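Local atomic coordinates of beta-N-acetylhexosaminidase (Arthrobacter aurescens, PDB entry 3RCN), a protein that probably hydrolyses terminal non-reducing N-acetyl-D-hexosamine residues in N-acetyl-beta-D-hexosaminides, as a member of glycosyl hydrolase family 20. Residues A[4-16]-A[494-506]. Residues are numbered along the deposited sequence; the frame is centred on the assembly and turned at random.
Sequences MSAFHQLIPAPWS and FLTRLTGAHLARL
Where the N-terminal alpha-beta domain of this family 20 hydrolase meets the catalytic barrel domain, the loop Gln9-Ala13, ahead of strand 16-26, lies against helix 491-508, with Ala501, His502 and Arg505 turned toward it and the end of Arg497 reaching over. Arg505 runs extended from CG to NE and sends NH2 to Gln9 O, a nearly straight bond (3.1 Å, 163°) in the guanidinium plane but well above the carbonyl plane; its NH1 reaches the same oxygen weakly. Arg505 NH1 also donates to His502 ND1 at 2.8 Å, in the plane of both groups, which, with the hydrogen bond of His502 NE2 to His167, fixes the rotation of the imidazole. Ile11 CB sits over one face of the His502 ring, a CH-pi contact 4.1 Å from its centroid. Ile11 CD1 continues to Phe494 CE1 (3.7 Å) and His502 CB. One turn before Ala501, Arg497 bends at chi3 (-72°), bringing NH1 weakly to Leu10 O and against Ala13 CB, while NH2 and NE form salt bridges to Glu480 and Glu493. Gln9 CB packs on Ala501 CB at 3.6 Å. Replacing Arg505 with a leucine would probably leave Gln9 O without its two arginine donors and His502 freer to turn. Arg505 thus holds one loop carbonyl and Arg497, more weakly, the next, beside an apolar isoleucine contact, joining the domains through side-chain-to-backbone bonds, and the carboxylates probably offset the charge of Arg497.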
loop_
_atom_site.group_PDB
_atom_site.type_symbol
_atom_site.label_atom_id
_atom_site.label_comp_id
_atom_site.label_asym_id
_atom_site.label_seq_id
_atom_site.Cartn_x
_atom_site.Cartn_y
_atom_site.Cartn_z
HETATM N N MSE A 4 28.869 -19.823 -19.385
HETATM C CA MSE A 4 27.682 -19.189 -18.816
HETATM C C MSE A 4 26.672 -20.220 -18.313
HETATM O O MSE A 4 25.502 -19.891 -18.089
HETATM C CB MSE A 4 27.017 -18.275 -19.852
HETATM C CG MSE A 4 26.432 -19.024 -21.049
HETATM SE SE MSE A 4 25.409 -17.887 -22.270
HETATM C CE MSE A 4 26.793 -16.565 -22.678
ATOM N N SER A 5 27.135 -21.458 -18.133
ATOM C CA SER A 5 26.266 -22.591 -17.786
ATOM C C SER A 5 25.879 -22.675 -16.296
ATOM O O SER A 5 24.804 -23.176 -15.957
ATOM C CB SER A 5 26.891 -23.917 -18.266
ATOM O OG SER A 5 25.908 -24.927 -18.422
ATOM N N ALA A 6 26.763 -22.211 -15.415
ATOM C CA ALA A 6 26.466 -22.153 -13.982
ATOM C C ALA A 6 25.972 -20.776 -13.512
ATOM O O ALA A 6 25.729 -20.573 -12.316
ATOM C CB ALA A 6 27.678 -22.591 -13.166
ATOM N N PHE A 7 25.840 -19.835 -14.446
ATOM C CA PHE A 7 25.518 -18.461 -14.083
ATOM C C PHE A 7 24.026 -18.138 -14.055
ATOM O O PHE A 7 23.318 -18.296 -15.050
ATOM C CB PHE A 7 26.242 -17.472 -14.992
ATOM C CG PHE A 7 26.043 -16.042 -14.590
ATOM C CD1 PHE A 7 26.839 -15.471 -13.610
ATOM C CD2 PHE A 7 25.044 -15.274 -15.171
ATOM C CE1 PHE A 7 26.653 -14.157 -13.225
ATOM C CE2 PHE A 7 24.853 -13.960 -14.792
ATOM C CZ PHE A 7 25.659 -13.399 -13.818
ATOM N N HIS A 8 23.569 -17.667 -12.901
ATOM C CA HIS A 8 22.202 -17.201 -12.722
ATOM C C HIS A 8 22.236 -16.130 -11.657
ATOM O O HIS A 8 23.153 -16.092 -10.840
ATOM C CB HIS A 8 21.290 -18.327 -12.250
ATOM C CG HIS A 8 21.420 -18.624 -10.792
ATOM N ND1 HIS A 8 22.064 -19.741 -10.314
ATOM C CD2 HIS A 8 21.014 -17.926 -9.702
ATOM C CE1 HIS A 8 22.038 -19.731 -8.992
ATOM N NE2 HIS A 8 21.413 -18.635 -8.598
ATOM N N GLN A 9 21.296 -15.200 -11.733
ATOM C CA GLN A 9 21.085 -14.204 -10.682
ATOM C C GLN A 9 19.954 -14.384 -9.657
ATOM O O GLN A 9 19.621 -13.444 -8.939
ATOM C CB GLN A 9 21.274 -12.790 -11.201
ATOM C CG GLN A 9 22.695 -12.652 -11.730
ATOM C CD GLN A 9 23.005 -11.287 -12.273
ATOM O OE1 GLN A 9 22.260 -10.735 -13.096
ATOM N NE2 GLN A 9 24.116 -10.726 -11.821
ATOM N N LEU A 10 19.296 -15.543 -9.694
ATOM C CA LEU A 10 18.199 -15.893 -8.777
ATOM C C LEU A 10 18.500 -15.782 -7.282
ATOM O O LEU A 10 19.526 -16.272 -6.808
ATOM C CB LEU A 10 17.759 -17.324 -9.053
ATOM C CG LEU A 10 17.473 -17.626 -10.519
ATOM C CD1 LEU A 10 17.362 -19.102 -10.700
ATOM C CD2 LEU A 10 16.190 -16.928 -10.954
ATOM N N ILE A 11 17.597 -15.151 -6.537
ATOM C CA ILE A 11 17.625 -15.262 -5.084
ATOM C C ILE A 11 16.223 -15.604 -4.596
ATOM O O ILE A 11 15.253 -14.972 -5.015
ATOM C CB ILE A 11 18.013 -13.908 -4.457
ATOM C CG1 ILE A 11 19.484 -13.589 -4.704
ATOM C CG2 ILE A 11 17.722 -13.879 -2.980
ATOM C CD1 ILE A 11 19.867 -12.203 -4.268
ATOM N N PRO A 12 16.112 -16.551 -3.648
ATOM C CA PRO A 12 17.166 -17.447 -3.130
ATOM C C PRO A 12 17.747 -18.338 -4.231
ATOM O O PRO A 12 17.017 -18.765 -5.112
ATOM C CB PRO A 12 16.411 -18.353 -2.142
ATOM C CG PRO A 12 15.071 -17.706 -1.932
ATOM C CD PRO A 12 14.774 -16.927 -3.163
ATOM N N ALA A 13 19.039 -18.635 -4.169
ATOM C CA ALA A 13 19.665 -19.535 -5.138
ATOM C C ALA A 13 19.056 -20.928 -5.055
ATOM O O ALA A 13 18.958 -21.490 -3.972
ATOM C CB ALA A 13 21.164 -19.611 -4.888
ATOM N N PRO A 14 18.664 -21.501 -6.205
ATOM C CA PRO A 14 18.082 -22.850 -6.276
ATOM C C PRO A 14 19.133 -23.906 -5.957
ATOM O O PRO A 14 20.324 -23.608 -5.967
ATOM C CB PRO A 14 17.656 -22.985 -7.743
ATOM C CG PRO A 14 17.887 -21.647 -8.369
ATOM C CD PRO A 14 18.895 -20.938 -7.543
ATOM N N TRP A 15 18.708 -25.129 -5.674
ATOM C CA TRP A 15 19.666 -26.162 -5.303
ATOM C C TRP A 15 20.539 -26.635 -6.464
ATOM O O TRP A 15 21.750 -26.780 -6.298
ATOM C CB TRP A 15 18.987 -27.311 -4.563
ATOM C CG TRP A 15 18.791 -26.987 -3.113
ATOM C CD1 TRP A 15 18.061 -25.952 -2.596
ATOM C CD2 TRP A 15 19.342 -27.688 -1.991
ATOM N NE1 TRP A 15 18.121 -25.972 -1.222
ATOM C CE2 TRP A 15 18.897 -27.028 -0.827
ATOM C CE3 TRP A 15 20.160 -28.812 -1.858
ATOM C CZ2 TRP A 15 19.247 -27.451 0.450
ATOM C CZ3 TRP A 15 20.506 -29.236 -0.585
ATOM C CH2 TRP A 15 20.051 -28.556 0.551
ATOM N N SER A 16 19.943 -26.863 -7.633
ATOM C CA SER A 16 20.732 -27.118 -8.848
ATOM C C SER A 16 20.254 -26.305 -10.055
ATOM O O SER A 16 19.055 -26.147 -10.285
ATOM C CB SER A 16 20.777 -28.612 -9.187
ATOM O OG SER A 16 19.529 -29.069 -9.677
ATOM N N PHE A 494 27.167 -13.796 -3.521
ATOM C CA PHE A 494 25.809 -13.341 -3.235
ATOM C C PHE A 494 25.598 -11.872 -3.600
ATOM O O PHE A 494 24.564 -11.516 -4.161
ATOM C CB PHE A 494 25.486 -13.557 -1.753
ATOM C CG PHE A 494 24.127 -13.049 -1.340
ATOM C CD1 PHE A 494 22.982 -13.778 -1.622
ATOM C CD2 PHE A 494 23.999 -11.846 -0.660
ATOM C CE1 PHE A 494 21.730 -13.310 -1.247
ATOM C CE2 PHE A 494 22.747 -11.368 -0.277
ATOM C CZ PHE A 494 21.611 -12.102 -0.570
ATOM N N LEU A 495 26.574 -11.026 -3.274
ATOM C CA LEU A 495 26.481 -9.587 -3.528
ATOM C C LEU A 495 26.248 -9.271 -4.989
ATOM O O LEU A 495 25.420 -8.426 -5.331
ATOM C CB LEU A 495 27.756 -8.880 -3.087
ATOM C CG LEU A 495 27.765 -8.357 -1.662
ATOM C CD1 LEU A 495 28.939 -7.412 -1.492
ATOM C CD2 LEU A 495 26.451 -7.654 -1.375
ATOM N N THR A 496 27.008 -9.945 -5.843
ATOM C CA THR A 496 26.923 -9.740 -7.278
ATOM C C THR A 496 25.532 -10.093 -7.794
ATOM O O THR A 496 25.022 -9.451 -8.701
ATOM C CB THR A 496 28.015 -10.540 -8.033
ATOM O OG1 THR A 496 27.655 -11.927 -8.097
ATOM C CG2 THR A 496 29.362 -10.400 -7.326
ATOM N N ARG A 497 24.903 -11.109 -7.220
ATOM C CA ARG A 497 23.521 -11.383 -7.586
ATOM C C ARG A 497 22.562 -10.318 -7.026
ATOM O O ARG A 497 21.612 -9.902 -7.703
ATOM C CB ARG A 497 23.115 -12.790 -7.163
ATOM C CG ARG A 497 23.814 -13.852 -7.982
ATOM C CD ARG A 497 23.359 -15.245 -7.598
ATOM N NE ARG A 497 23.876 -15.644 -6.295
ATOM C CZ ARG A 497 23.131 -16.156 -5.321
ATOM N NH1 ARG A 497 21.827 -16.328 -5.515
ATOM N NH2 ARG A 497 23.687 -16.496 -4.160
ATOM N N LEU A 498 22.832 -9.867 -5.802
ATOM C CA LEU A 498 21.984 -8.884 -5.135
ATOM C C LEU A 498 21.970 -7.581 -5.916
ATOM O O LEU A 498 20.918 -7.107 -6.358
ATOM C CB LEU A 498 22.479 -8.633 -3.706
ATOM C CG LEU A 498 21.624 -7.684 -2.870
ATOM C CD1 LEU A 498 20.300 -8.334 -2.524
ATOM C CD2 LEU A 498 22.348 -7.275 -1.612
ATOM N N THR A 499 23.158 -7.022 -6.109
ATOM C CA THR A 499 23.310 -5.765 -6.825
ATOM C C THR A 499 23.023 -5.927 -8.317
ATOM O O THR A 499 22.401 -5.064 -8.927
ATOM C CB THR A 499 24.719 -5.213 -6.638
ATOM O OG1 THR A 499 25.653 -6.115 -7.234
ATOM C CG2 THR A 499 25.038 -5.089 -5.156
ATOM N N GLY A 500 23.461 -7.045 -8.891
ATOM C CA GLY A 500 23.263 -7.326 -10.303
ATOM C C GLY A 500 21.813 -7.413 -10.752
ATOM O O GLY A 500 21.458 -6.858 -11.787
ATOM N N ALA A 501 20.977 -8.111 -9.987
ATOM C CA ALA A 501 19.573 -8.343 -10.361
ATOM C C ALA A 501 18.537 -7.977 -9.281
ATOM O O ALA A 501 17.600 -7.213 -9.536
ATOM C CB ALA A 501 19.358 -9.757 -10.881
ATOM N N HIS A 502 18.657 -8.618 -8.120
ATOM C CA HIS A 502 17.637 -8.565 -7.067
ATOM C C HIS A 502 17.201 -7.191 -6.555
ATOM O O HIS A 502 16.014 -6.979 -6.296
ATOM C CB HIS A 502 18.041 -9.439 -5.884
ATOM C CG HIS A 502 16.877 -9.923 -5.074
ATOM N ND1 HIS A 502 15.956 -10.816 -5.567
ATOM C CD2 HIS A 502 16.477 -9.613 -3.816
ATOM C CE1 HIS A 502 15.039 -11.055 -4.638
ATOM N NE2 HIS A 502 15.331 -10.335 -3.575
ATOM N N LEU A 503 18.139 -6.266 -6.383
ATOM C CA LEU A 503 17.752 -4.917 -5.984
ATOM C C LEU A 503 16.735 -4.342 -6.973
ATOM O O LEU A 503 15.829 -3.606 -6.578
ATOM C CB LEU A 503 18.962 -3.986 -5.884
ATOM C CG LEU A 503 19.928 -4.121 -4.705
ATOM C CD1 LEU A 503 20.829 -2.901 -4.673
ATOM C CD2 LEU A 503 19.194 -4.284 -3.359
ATOM N N ALA A 504 16.885 -4.677 -8.254
ATOM C CA ALA A 504 15.957 -4.199 -9.282
ATOM C C ALA A 504 14.581 -4.822 -9.101
ATOM O O ALA A 504 13.567 -4.183 -9.397
ATOM C CB ALA A 504 16.485 -4.494 -10.670
ATOM N N ARG A 505 14.554 -6.068 -8.616
ATOM C CA ARG A 505 13.292 -6.754 -8.319
ATOM C C ARG A 505 12.580 -6.116 -7.124
ATOM O O ARG A 505 11.358 -5.921 -7.152
ATOM C CB ARG A 505 13.527 -8.230 -8.036
ATOM C CG ARG A 505 13.990 -9.045 -9.220
ATOM C CD ARG A 505 14.259 -10.493 -8.800
ATOM N NE ARG A 505 15.153 -11.166 -9.731
ATOM C CZ ARG A 505 16.297 -11.741 -9.384
ATOM N NH1 ARG A 505 16.678 -11.752 -8.112
ATOM N NH2 ARG A 505 17.054 -12.316 -10.307
ATOM N N LEU A 506 13.341 -5.794 -6.076
ATOM C CA LEU A 506 12.780 -5.084 -4.931
ATOM C C LEU A 506 12.222 -3.711 -5.338
ATOM O O LEU A 506 11.160 -3.286 -4.867
ATOM C CB LEU A 506 13.822 -4.916 -3.829
ATOM C CG LEU A 506 14.394 -6.187 -3.198
ATOM C CD1 LEU A 506 15.368 -5.826 -2.105
ATOM C CD2 LEU A 506 13.307 -7.101 -2.653
#